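Local structure of nucleoside 2-deoxyribosyltransferase (Enterococcus faecalis, 7M5H) at residues 23-26 / 27-30; 37-41 / 42-46; 84-87 / 88-91; 113-116 / 117-120. The protein probably cleaves or transfers at the N-glycosidic bond of 2'-deoxyribonucleosides or their monophosphates, possibly as a 5-hydroxymethyl-dUMP hydrolase. One frame throughout, in Å; residues are numbered along the deposited sequence. Where two conformers were deposited one is given.

Interaction 1: residues 23-26 / 27-30; sequences AYLV and EQIR
The guanidinium of R30 lies over a methyl of V26, four residues back along the same helix. V26 CG1 sits 3.5 Å from R30 CZ and 3.3 Å above the guanidinium plane, nearer its rim than its middle. V26 CG1 is anti to the backbone N (chi1 163°), which turns this methyl toward the next turn, and the extended R30 chain runs past it. A branched, apolar residue and a long arginine suit this pair: the flat face of R30 rests on hydrocarbon while R30 NH2 forms a salt bridge with E43 and donates to the carbonyl oxygen of L38. Two residues earlier, on a different side of the helix, Y24 and Q28 make a second i to i+4 pair. The amide oxygen, Q28 OE1, stands over one face of the Y24 ring, 3.0 Å from Y24 CZ, with amide and ring planes 52° apart. The phenol hydroxyl bonds instead to E150, and R20 of the second subunit adds a cation-pi contact to Y24. The backbone bonds of the helix hold both pairs in step, with R30 N to V26 O at 2.9 Å and I29 N to L25 O at 3.0 Å. V26 and I29 face F9 and L38 of the sheet, an amphipathic pattern characteristic of the helix in a beta-alpha-beta crossover, here linking strands 5-10 and 36-39 of the Rossmann-like fold.

Interaction 2: residues 37-41 / 42-46; sequences DLYLP and QENAA
A chi1 of -175° carries L40 CG away from its own N and alongside the carbonyl carbon, toward Q42, whose own CG takes the crowded position between backbone N and carbonyl carbon (chi1 66°). The two chains cross, and L40 CG comes 3.6 Å from Q42 CG. The aliphatic part of Q42 thus covers the buried leucine, while its amide reaches N22 and the carbonyl of L19, so that a glutamine serves both an apolar and a polar neighbour. E43 leans on L40 from another direction: its carboxylate atom OE1 is 3.7 Å from L40 CB and 2.6 Å from a water, which probably donates to it at least part of the time. That water in turn accepts from L40 N at 2.9 Å, tying the acidic side chain to the backbone at the end of the strand. R30 provides the charged partner of E43. P41 starts the turn, where its ring fixes phi at a value suited to helical geometry. E43 N then bonds to L40 O at 3.0 Å and N44 N to P41 O at 3.0 Å, making two overlapping type I beta turns. The flat N44 side chain lies over one face of the Y39 ring, nearly parallel to it (18°). Strand 36-39, ahead of the turns, is an edge strand of the sheet within this chain, beside strand 5-10; L40 packs on F9 of that neighbour and on V26 of helix 16-30, and the chain then leads through a loop toward helix 56-68.

Interaction 3: residues 84-87 / 88-91; sequences AGVA and SEIG
The shortest polar bond here joins I90 N to V86 O, 2.8 Å long and with an N-H...O angle of 153°. The carbonyl oxygen of V86 also has the I90 side chain beside it, with CG1 at 3.2 Å, because CG1 lies next to the backbone N (chi1 -71°) and folds back along the helix. From there I90 CD1 reaches V86 CG1 at 4.0 Å, an apolar i to i+4 pair whose branched side chains suit a buried helix face. E89 points its carboxylate another way: it extends past G85, with CG 3.3 Å from G85 O, to bond Y8 through OE2 and a bound glycerol, probably from the crystallisation liquor, through OE1. Small residues mark a further face. A87 packs on A87 of the third subunit, and S88 OG bonds to A87 O and T136 OG1 of that subunit, the first bond being reciprocated; short side chains let the two helices come close. Helix 84-96 is the helix of a beta-alpha-beta crossover between parallel strands 72-76 and 100-103, with V86 and I90 against A75 of the sheet, I90 also against helix 134-141, and E89 beside D63 and V67 of helix 56-68.

Interaction 4: residues 113-116 / 117-120; sequences DNHQ and KLDA
N114 and K117 meet at about a right angle, the lysine chain passing across the asparagine so that K117 CG lies 3.6 Å from N114 CG. Both orientations follow from the first torsions. In N114, CG is anti to the backbone N (chi1 -169°), which carries the amide forward toward the N-H groups of the first turn; K117 has CG beside its own backbone N and then stretches straight out, its methylenes passing across the asparagine side chain while NZ makes a weak bond to the carbonyl of Q110. The amide oxygen N114 OD1 accepts from K117 N at 3.0 Å, the donor standing 51° out of the amide plane, and more weakly from Q116 N at 2.9 Å. This is an N-cap: N114 precedes helix 115-120 and its side chain takes up N-H groups of the first turn, which have no earlier carbonyl to pair with. Asparagine suits the position because its other end, ND2, can donate at the same time, here to the carbonyl of A52 of the second subunit, so one flat amide caps the helix and also bonds to a second chain. Further on, L118 CG is 3.3 Å from N114 O, and the leucine packs on L121 of the fourth subunit. The carbonyl of H115 receives D119 N at 2.8 Å. A120 N closes the next step on Q116 O at 2.9 Å, and the small A120 side chain packs on Y53 of the second subunit.

In the fold
Along the chain the four contacts come in series. Interactions 1 and 2 are neighbours, their centres about 12 Å apart: helix 16-30 leads into strand 36-39, and they touch directly, through a salt bridge and apolar packing. Interaction 3 belongs to the later crossover between strands 72-76 and 100-103, its centre about 17 Å from that of interaction 2 and 21 Å from that of interaction 1. Interaction 4 stands well away, with centres 32 to 43 Å from the others, on a short helix that meets other subunits. The parallel sheet thus organises the first three, while interactions 1, 3 and 4 also meet other subunits of the four-chain assembly.

Interaction 1: residues 23-26 / 27-30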
ATOM      1  N   ALA B  23      19.815  -5.517  -8.307  1.00 51.08           N
ATOM      2  CA  ALA B  23      21.154  -5.748  -8.841  1.00 51.33           C
ATOM      3  C   ALA B  23      21.743  -7.049  -8.312  1.00 52.70           C
ATOM      4  O   ALA B  23      22.463  -7.749  -9.032  1.00 55.31           O
ATOM      5  CB  ALA B  23      22.064  -4.568  -8.500  1.00 53.12           C
ATOM      6  N   TYR B  24      21.446  -7.389  -7.056  1.00 51.19           N
ATOM      7  CA  TYR B  24      21.963  -8.624  -6.476  1.00 55.94           C
ATOM      8  C   TYR B  24      21.330  -9.850  -7.123  1.00 54.33           C
ATOM      9  O   TYR B  24      22.003 -10.869  -7.323  1.00 54.18           O
ATOM     10  CB  TYR B  24      21.734  -8.615  -4.963  1.00 52.83           C
ATOM     11  CG  TYR B  24      21.638  -9.982  -4.324  1.00 59.44           C
ATOM     12  CD1 TYR B  24      22.775 -10.746  -4.088  1.00 60.31           C
ATOM     13  CD2 TYR B  24      20.410 -10.500  -3.932  1.00 55.80           C
ATOM     14  CE1 TYR B  24      22.688 -11.993  -3.494  1.00 57.74           C
ATOM     15  CE2 TYR B  24      20.313 -11.744  -3.339  1.00 53.87           C
ATOM     16  CZ  TYR B  24      21.454 -12.485  -3.120  1.00 57.60           C
ATOM     17  OH  TYR B  24      21.358 -13.724  -2.530  1.00 65.25           O
ATOM     18  N   LEU B  25      20.042  -9.773  -7.465  1.00 49.08           N
ATOM     19  CA  LEU B  25      19.380 -10.897  -8.120  1.00 51.11           C
ATOM     20  C   LEU B  25      19.773 -11.004  -9.588  1.00 56.26           C
ATOM     21  O   LEU B  25      20.049 -12.105 -10.080  1.00 54.94           O
ATOM     22  CB  LEU B  25      17.862 -10.767  -7.997  1.00 53.83           C
ATOM     23  CG  LEU B  25      17.173 -11.498  -6.846  1.00 55.71           C
ATOM     24  CD1 LEU B  25      15.668 -11.457  -7.043  1.00 50.22           C
ATOM     25  CD2 LEU B  25      17.664 -12.933  -6.749  1.00 53.34           C
ATOM     26  N   VAL B  26      19.798  -9.874 -10.300  1.00 50.71           N
ATOM     27  CA  VAL B  26      20.076  -9.893 -11.735  1.00 56.68           C
ATOM     28  C   VAL B  26      21.462 -10.463 -12.009  1.00 58.67           C
ATOM     29  O   VAL B  26      21.668 -11.188 -12.992  1.00 57.92           O
ATOM     30  CB  VAL B  26      19.905  -8.479 -12.323  1.00 53.12           C
ATOM     31  CG1 VAL B  26      20.579  -8.369 -13.680  1.00 57.20           C
ATOM     32  CG2 VAL B  26      18.427  -8.136 -12.439  1.00 53.67           C
ATOM     33  N   GLU B  27      22.430 -10.162 -11.140  1.00 57.69           N
ATOM     34  CA  GLU B  27      23.767 -10.727 -11.300  1.00 62.61           C
ATOM     35  C   GLU B  27      23.734 -12.249 -11.244  1.00 62.02           C
ATOM     36  O   GLU B  27      24.384 -12.920 -12.053  1.00 68.86           O
ATOM     37  CB  GLU B  27      24.706 -10.167 -10.230  1.00 62.72           C
ATOM     38  CG  GLU B  27      26.004 -10.946 -10.059  1.00 66.39           C
ATOM     39  CD  GLU B  27      26.889 -10.910 -11.293  1.00 83.70           C
ATOM     40  OE1 GLU B  27      26.733  -9.988 -12.122  1.00 86.92           O
ATOM     41  OE2 GLU B  27      27.747 -11.807 -11.432  1.00 88.18           O
ATOM     42  N   GLN B  28      22.975 -12.813 -10.301  1.00 59.73           N
ATOM     43  CA  GLN B  28      22.858 -14.266 -10.218  1.00 62.81           C
ATOM     44  C   GLN B  28      22.154 -14.838 -11.441  1.00 61.90           C
ATOM     45  O   GLN B  28      22.525 -15.912 -11.932  1.00 62.04           O
ATOM     46  CB  GLN B  28      22.114 -14.664  -8.944  1.00 59.97           C
ATOM     47  CG  GLN B  28      22.865 -14.382  -7.658  1.00 60.52           C
ATOM     48  CD  GLN B  28      22.062 -14.768  -6.432  1.00 65.08           C
ATOM     49  OE1 GLN B  28      21.532 -13.908  -5.730  1.00 69.75           O
ATOM     50  NE2 GLN B  28      21.963 -16.067  -6.171  1.00 62.86           N
ATOM     51  N   ILE B  29      21.132 -14.142 -11.944  1.00 57.54           N
ATOM     52  CA  ILE B  29      20.395 -14.638 -13.104  1.00 63.19           C
ATOM     53  C   ILE B  29      21.294 -14.664 -14.332  1.00 66.21           C
ATOM     54  O   ILE B  29      21.319 -15.643 -15.087  1.00 66.33           O
ATOM     55  CB  ILE B  29      19.136 -13.786 -13.348  1.00 57.93           C
ATOM     56  CG1 ILE B  29      18.192 -13.869 -12.148  1.00 51.48           C
ATOM     57  CG2 ILE B  29      18.429 -14.232 -14.618  1.00 55.12           C
ATOM     58  CD1 ILE B  29      16.932 -13.044 -12.305  1.00 48.20           C
ATOM     59  N   ARG B  30      22.054 -13.587 -14.546  1.00 61.57           N
ATOM     60  CA  ARG B  30      22.931 -13.521 -15.709  1.00 66.94           C
ATOM     61  C   ARG B  30      24.063 -14.539 -15.623  1.00 68.21           C
ATOM     62  O   ARG B  30      24.580 -14.971 -16.658  1.00 70.50           O
ATOM     63  CB  ARG B  30      23.488 -12.106 -15.862  1.00 65.38           C
ATOM     64  CG  ARG B  30      22.465 -11.098 -16.370  1.00 62.96           C
ATOM     65  CD  ARG B  30      22.962  -9.669 -16.225  1.00 63.39           C
ATOM     66  NE  ARG B  30      22.065  -8.712 -16.867  1.00 61.59           N
ATOM     67  CZ  ARG B  30      22.076  -7.402 -16.635  1.00 61.00           C
ATOM     68  NH1 ARG B  30      22.932  -6.888 -15.763  1.00 62.05           N
ATOM     69  NH2 ARG B  30      21.223  -6.607 -17.268  1.00 59.50           N
TER

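Interaction 2: residues 37-41 / 42-46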
ATOM      1  N   ASP B  37      19.669 -12.596 -21.973  1.00 66.02           N
ATOM      2  CA  ASP B  37      19.731 -11.163 -22.249  1.00 69.51           C
ATOM      3  C   ASP B  37      18.669 -10.497 -21.375  1.00 61.56           C
ATOM      4  O   ASP B  37      17.523 -10.321 -21.789  1.00 58.25           O
ATOM      5  CB  ASP B  37      19.503 -10.875 -23.732  1.00 64.98           C
ATOM      6  CG  ASP B  37      19.508  -9.389 -24.046  1.00 64.83           C
ATOM      7  OD1 ASP B  37      20.036  -8.604 -23.231  1.00 74.27           O
ATOM      8  OD2 ASP B  37      18.975  -9.006 -25.110  1.00 65.50           O
ATOM      9  N   LEU B  38      19.061 -10.128 -20.159  1.00 59.20           N
ATOM     10  CA  LEU B  38      18.129  -9.575 -19.186  1.00 55.90           C
ATOM     11  C   LEU B  38      18.121  -8.053 -19.271  1.00 55.43           C
ATOM     12  O   LEU B  38      19.179  -7.417 -19.265  1.00 57.43           O
ATOM     13  CB  LEU B  38      18.496 -10.029 -17.771  1.00 55.20           C
ATOM     14  CG  LEU B  38      17.495  -9.749 -16.644  1.00 51.80           C
ATOM     15  CD1 LEU B  38      17.608 -10.812 -15.568  1.00 51.39           C
ATOM     16  CD2 LEU B  38      17.702  -8.368 -16.033  1.00 51.00           C
ATOM     17  N   TYR B  39      16.924  -7.479 -19.343  1.00 52.95           N
ATOM     18  CA  TYR B  39      16.736  -6.036 -19.314  1.00 56.96           C
ATOM     19  C   TYR B  39      16.333  -5.625 -17.903  1.00 52.20           C
ATOM     20  O   TYR B  39      15.330  -6.113 -17.372  1.00 47.16           O
ATOM     21  CB  TYR B  39      15.677  -5.600 -20.326  1.00 51.33           C
ATOM     22  CG  TYR B  39      15.439  -4.105 -20.361  1.00 51.00           C
ATOM     23  CD1 TYR B  39      16.162  -3.287 -21.219  1.00 56.19           C
ATOM     24  CD2 TYR B  39      14.489  -3.513 -19.538  1.00 54.76           C
ATOM     25  CE1 TYR B  39      15.948  -1.922 -21.254  1.00 54.97           C
ATOM     26  CE2 TYR B  39      14.269  -2.150 -19.564  1.00 53.91           C
ATOM     27  CZ  TYR B  39      15.000  -1.359 -20.423  1.00 58.53           C
ATOM     28  OH  TYR B  39      14.779  -0.003 -20.450  1.00 56.05           O
ATOM     29  N   LEU B  40      17.115  -4.732 -17.300  1.00 50.80           N
ATOM     30  CA  LEU B  40      16.828  -4.212 -15.969  1.00 48.12           C
ATOM     31  C   LEU B  40      16.526  -2.724 -16.081  1.00 49.36           C
ATOM     32  O   LEU B  40      17.417  -1.945 -16.465  1.00 53.88           O
ATOM     33  CB  LEU B  40      18.002  -4.457 -15.019  1.00 52.51           C
ATOM     34  CG  LEU B  40      17.781  -4.075 -13.555  1.00 47.53           C
ATOM     35  CD1 LEU B  40      16.535  -4.746 -13.011  1.00 48.41           C
ATOM     36  CD2 LEU B  40      18.996  -4.442 -12.717  1.00 51.22           C
ATOM     37  N   PRO B  41      15.302  -2.287 -15.772  1.00 47.07           N
ATOM     38  CA  PRO B  41      14.936  -0.879 -16.010  1.00 47.56           C
ATOM     39  C   PRO B  41      15.842   0.133 -15.331  1.00 56.87           C
ATOM     40  O   PRO B  41      16.088   1.204 -15.903  1.00 51.42           O
ATOM     41  CB  PRO B  41      13.503  -0.802 -15.467  1.00 46.20           C
ATOM     42  CG  PRO B  41      12.977  -2.193 -15.615  1.00 44.69           C
ATOM     43  CD  PRO B  41      14.147  -3.098 -15.345  1.00 45.81           C
ATOM     44  N   GLN B  42      16.349  -0.163 -14.132  1.00 50.95           N
ATOM     45  CA  GLN B  42      17.181   0.808 -13.430  1.00 48.76           C
ATOM     46  C   GLN B  42      18.518   1.037 -14.123  1.00 53.86           C
ATOM     47  O   GLN B  42      19.154   2.070 -13.886  1.00 57.12           O
ATOM     48  CB  GLN B  42      17.405   0.366 -11.983  1.00 46.30           C
ATOM     49  CG  GLN B  42      18.220  -0.903 -11.827  1.00 49.60           C
ATOM     50  CD  GLN B  42      18.016  -1.556 -10.475  1.00 44.96           C
ATOM     51  OE1 GLN B  42      16.894  -1.891 -10.099  1.00 45.26           O
ATOM     52  NE2 GLN B  42      19.102  -1.730  -9.731  1.00 46.78           N
ATOM     53  N   GLU B  43      18.957   0.109 -14.971  1.00 51.63           N
ATOM     54  CA  GLU B  43      20.183   0.293 -15.734  1.00 55.31           C
ATOM     55  C   GLU B  43      19.998   1.203 -16.941  1.00 56.42           C
ATOM     56  O   GLU B  43      20.995   1.632 -17.530  1.00 68.94           O
ATOM     57  CB  GLU B  43      20.724  -1.062 -16.201  1.00 56.90           C
ATOM     58  CG  GLU B  43      21.141  -1.993 -15.076  1.00 56.62           C
ATOM     59  CD  GLU B  43      21.554  -3.363 -15.579  1.00 60.07           C
ATOM     60  OE1 GLU B  43      21.207  -3.704 -16.730  1.00 59.22           O
ATOM     61  OE2 GLU B  43      22.226  -4.099 -14.826  1.00 60.25           O
ATOM     62  N   ASN B  44      18.758   1.508 -17.320  1.00 79.93           N
ATOM     63  CA  ASN B  44      18.476   2.309 -18.503  1.00 81.12           C
ATOM     64  C   ASN B  44      17.834   3.650 -18.181  1.00 82.16           C
ATOM     65  O   ASN B  44      17.617   4.450 -19.098  1.00 87.25           O
ATOM     66  CB  ASN B  44      17.571   1.528 -19.463  1.00 79.16           C
ATOM     67  CG  ASN B  44      18.150   0.181 -19.843  1.00 79.04           C
ATOM     68  OD1 ASN B  44      18.023  -0.793 -19.100  1.00 76.48           O
ATOM     69  ND2 ASN B  44      18.786   0.118 -21.005  1.00 82.82           N
ATOM     70  N   ALA B  45      17.521   3.914 -16.915  1.00 78.46           N
ATOM     71  CA  ALA B  45      16.882   5.169 -16.548  1.00 83.42           C
ATOM     72  C   ALA B  45      17.809   6.346 -16.825  1.00 86.58           C
ATOM     73  O   ALA B  45      19.016   6.282 -16.574  1.00 88.81           O
ATOM     74  CB  ALA B  45      16.483   5.151 -15.072  1.00 75.62           C
ATOM     75  N   ALA B  46      17.237   7.422 -17.357  1.00 86.29           N
ATOM     76  CA  ALA B  46      18.013   8.622 -17.623  1.00 97.61           C
ATOM     77  C   ALA B  46      18.431   9.286 -16.317  1.00101.47           C
ATOM     78  O   ALA B  46      17.726   9.222 -15.306  1.00 97.27           O
ATOM     79  CB  ALA B  46      17.207   9.603 -18.475  1.00 96.87           C
TER
HETATM   80  O   HOH W   1      19.422  -3.534 -18.674  1.00 44.86           O

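Interaction 3: residues 84-87 / 88-91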
ATOM      1  N   ALA B  84       2.144  -1.479  -8.184  1.00 26.85           N
ATOM      2  CA  ALA B  84       1.092  -1.259  -9.172  1.00 31.10           C
ATOM      3  C   ALA B  84       1.629  -1.360 -10.594  1.00 28.57           C
ATOM      4  O   ALA B  84       0.957  -1.898 -11.482  1.00 29.79           O
ATOM      5  CB  ALA B  84       0.430   0.100  -8.944  1.00 23.21           C
ATOM      6  N   GLY B  85       2.836  -0.844 -10.832  1.00 30.61           N
ATOM      7  CA  GLY B  85       3.439  -0.988 -12.146  1.00 28.82           C
ATOM      8  C   GLY B  85       3.719  -2.437 -12.497  1.00 31.73           C
ATOM      9  O   GLY B  85       3.477  -2.871 -13.628  1.00 30.95           O
ATOM     10  N   VAL B  86       4.229  -3.206 -11.532  1.00 31.82           N
ATOM     11  CA  VAL B  86       4.477  -4.628 -11.755  1.00 29.39           C
ATOM     12  C   VAL B  86       3.173  -5.357 -12.047  1.00 28.26           C
ATOM     13  O   VAL B  86       3.104  -6.201 -12.949  1.00 25.44           O
ATOM     14  CB  VAL B  86       5.205  -5.240 -10.543  1.00 32.51           C
ATOM     15  CG1 VAL B  86       5.327  -6.750 -10.694  1.00 27.80           C
ATOM     16  CG2 VAL B  86       6.569  -4.603 -10.376  1.00 30.62           C
ATOM     17  N   ALA B  87       2.119  -5.044 -11.288  1.00 25.40           N
ATOM     18  CA  ALA B  87       0.827  -5.683 -11.513  1.00 27.07           C
ATOM     19  C   ALA B  87       0.305  -5.393 -12.915  1.00 26.64           C
ATOM     20  O   ALA B  87      -0.233  -6.284 -13.581  1.00 30.63           O
ATOM     21  CB  ALA B  87      -0.176  -5.223 -10.456  1.00 23.04           C
ATOM     22  N   SER B  88       0.461  -4.151 -13.382  1.00 29.06           N
ATOM     23  CA  SER B  88       0.036  -3.816 -14.738  1.00 29.32           C
ATOM     24  C   SER B  88       0.891  -4.527 -15.778  1.00 30.59           C
ATOM     25  O   SER B  88       0.371  -5.012 -16.790  1.00 31.17           O
ATOM     26  CB  SER B  88       0.085  -2.302 -14.948  1.00 28.14           C
ATOM     27  OG  SER B  88      -0.910  -1.648 -14.181  1.00 29.46           O
ATOM     28  N   GLU B  89       2.206  -4.597 -15.548  1.00 31.01           N
ATOM     29  CA  GLU B  89       3.085  -5.299 -16.479  1.00 28.81           C
ATOM     30  C   GLU B  89       2.758  -6.784 -16.546  1.00 31.31           C
ATOM     31  O   GLU B  89       2.892  -7.400 -17.610  1.00 30.89           O
ATOM     32  CB  GLU B  89       4.546  -5.089 -16.081  1.00 34.74           C
ATOM     33  CG  GLU B  89       5.078  -3.698 -16.394  1.00 33.60           C
ATOM     34  CD  GLU B  89       6.457  -3.448 -15.811  1.00 40.80           C
ATOM     35  OE1 GLU B  89       6.804  -4.090 -14.797  1.00 40.78           O
ATOM     36  OE2 GLU B  89       7.195  -2.607 -16.368  1.00 47.53           O
ATOM     37  N   ILE B  90       2.332  -7.375 -15.428  1.00 31.52           N
ATOM     38  CA  ILE B  90       1.900  -8.771 -15.440  1.00 29.26           C
ATOM     39  C   ILE B  90       0.655  -8.931 -16.301  1.00 33.42           C
ATOM     40  O   ILE B  90       0.537  -9.887 -17.077  1.00 34.19           O
ATOM     41  CB  ILE B  90       1.667  -9.270 -14.001  1.00 28.86           C
ATOM     42  CG1 ILE B  90       3.001  -9.418 -13.264  1.00 30.74           C
ATOM     43  CG2 ILE B  90       0.899 -10.588 -13.998  1.00 29.61           C
ATOM     44  CD1 ILE B  90       2.850  -9.728 -11.790  1.00 28.32           C
ATOM     45  N   GLY B  91      -0.289  -7.993 -16.185  1.00 31.05           N
ATOM     46  CA  GLY B  91      -1.486  -8.058 -17.007  1.00 29.59           C
ATOM     47  C   GLY B  91      -1.185  -7.924 -18.488  1.00 31.09           C
ATOM     48  O   GLY B  91      -1.805  -8.591 -19.321  1.00 33.63           O
TER

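Interaction 4: residues 113-116 / 117-120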
ATOM      1  N   ASP B 113       1.350 -25.110   8.691  1.00 56.87           N
ATOM      2  CA  ASP B 113       1.324 -26.244   9.605  1.00 64.51           C
ATOM      3  C   ASP B 113       0.931 -25.848  11.023  1.00 69.26           C
ATOM      4  O   ASP B 113       0.497 -26.709  11.795  1.00 65.42           O
ATOM      5  CB  ASP B 113       2.689 -26.937   9.625  1.00 63.25           C
ATOM      6  CG  ASP B 113       3.840 -25.957   9.479  1.00 76.86           C
ATOM      7  OD1 ASP B 113       3.783 -24.868  10.088  1.00 73.74           O
ATOM      8  OD2 ASP B 113       4.808 -26.282   8.760  1.00 82.28           O
ATOM      9  N   ASN B 114       1.075 -24.574  11.381  1.00 67.25           N
ATOM     10  CA  ASN B 114       0.749 -24.103  12.725  1.00 61.10           C
ATOM     11  C   ASN B 114      -0.766 -24.077  12.889  1.00 57.50           C
ATOM     12  O   ASN B 114      -1.455 -23.287  12.236  1.00 57.04           O
ATOM     13  CB  ASN B 114       1.357 -22.721  12.955  1.00 60.05           C
ATOM     14  CG  ASN B 114       1.292 -22.277  14.408  1.00 63.24           C
ATOM     15  OD1 ASN B 114       0.243 -22.342  15.052  1.00 64.05           O
ATOM     16  ND2 ASN B 114       2.424 -21.823  14.930  1.00 71.01           N
ATOM     17  N   HIS B 115      -1.290 -24.937  13.767  0.52 56.83           N
ATOM     18  CA  HIS B 115      -2.736 -25.009  13.946  0.52 58.72           C
ATOM     19  C   HIS B 115      -3.273 -23.802  14.704  0.52 57.68           C
ATOM     20  O   HIS B 115      -4.437 -23.428  14.524  0.52 56.91           O
ATOM     21  CB  HIS B 115      -3.113 -26.306  14.662  0.52 62.00           C
ATOM     22  CG  HIS B 115      -2.699 -27.544  13.925  0.52 62.73           C
ATOM     23  ND1 HIS B 115      -3.273 -27.926  12.732  0.52 60.23           N
ATOM     24  CD2 HIS B 115      -1.768 -28.484  14.213  0.52 65.40           C
ATOM     25  CE1 HIS B 115      -2.713 -29.047  12.315  0.52 63.33           C
ATOM     26  NE2 HIS B 115      -1.797 -29.407  13.195  0.52 62.18           N
ATOM     27  N   GLN B 116      -2.446 -23.179  15.549  1.00 53.63           N
ATOM     28  CA  GLN B 116      -2.892 -21.998  16.282  1.00 55.29           C
ATOM     29  C   GLN B 116      -3.032 -20.795  15.358  1.00 48.83           C
ATOM     30  O   GLN B 116      -3.942 -19.976  15.534  1.00 49.60           O
ATOM     31  CB  GLN B 116      -1.924 -21.693  17.424  1.00 56.02           C
ATOM     32  CG  GLN B 116      -1.869 -22.775  18.489  1.00 59.46           C
ATOM     33  CD  GLN B 116      -0.966 -22.403  19.644  1.00 65.74           C
ATOM     34  OE1 GLN B 116       0.179 -22.847  19.719  1.00 71.38           O
ATOM     35  NE2 GLN B 116      -1.476 -21.582  20.554  1.00 67.55           N
ATOM     36  N   LYS B 117      -2.138 -20.662  14.375  1.00 48.15           N
ATOM     37  CA  LYS B 117      -2.313 -19.629  13.358  1.00 48.40           C
ATOM     38  C   LYS B 117      -3.607 -19.841  12.583  1.00 50.31           C
ATOM     39  O   LYS B 117      -4.300 -18.876  12.240  1.00 46.27           O
ATOM     40  CB  LYS B 117      -1.120 -19.612  12.403  1.00 48.75           C
ATOM     41  CG  LYS B 117       0.186 -19.154  13.026  1.00 50.27           C
ATOM     42  CD  LYS B 117       1.231 -18.891  11.953  1.00 49.80           C
ATOM     43  CE  LYS B 117       2.539 -18.412  12.557  1.00 57.46           C
ATOM     44  NZ  LYS B 117       3.472 -17.907  11.513  1.00 56.83           N
ATOM     45  N   LEU B 118      -3.948 -21.101  12.300  1.00 49.64           N
ATOM     46  CA  LEU B 118      -5.183 -21.388  11.577  1.00 47.62           C
ATOM     47  C   LEU B 118      -6.407 -21.120  12.444  1.00 48.91           C
ATOM     48  O   LEU B 118      -7.404 -20.569  11.965  1.00 46.96           O
ATOM     49  CB  LEU B 118      -5.179 -22.837  11.087  1.00 52.23           C
ATOM     50  CG  LEU B 118      -4.051 -23.243  10.135  1.00 49.47           C
ATOM     51  CD1 LEU B 118      -4.144 -24.723   9.788  1.00 50.42           C
ATOM     52  CD2 LEU B 118      -4.084 -22.398   8.878  1.00 43.54           C
ATOM     53  N   ASP B 119      -6.349 -21.502  13.722  1.00 46.39           N
ATOM     54  CA  ASP B 119      -7.474 -21.254  14.619  1.00 49.22           C
ATOM     55  C   ASP B 119      -7.648 -19.769  14.905  1.00 50.02           C
ATOM     56  O   ASP B 119      -8.769 -19.318  15.170  1.00 49.10           O
ATOM     57  CB  ASP B 119      -7.287 -22.024  15.929  1.00 53.94           C
ATOM     58  CG  ASP B 119      -7.301 -23.527  15.731  1.00 70.00           C
ATOM     59  OD1 ASP B 119      -7.912 -23.995  14.747  1.00 73.52           O
ATOM     60  OD2 ASP B 119      -6.702 -24.241  16.564  1.00 86.30           O
ATOM     61  N   ALA B 120      -6.560 -18.996  14.857  1.00 48.12           N
ATOM     62  CA  ALA B 120      -6.644 -17.564  15.121  1.00 48.41           C
ATOM     63  C   ALA B 120      -7.492 -16.835  14.089  1.00 43.55           C
ATOM     64  O   ALA B 120      -7.986 -15.738  14.374  1.00 45.56           O
ATOM     65  CB  ALA B 120      -5.242 -16.953  15.164  1.00 45.70           C
TER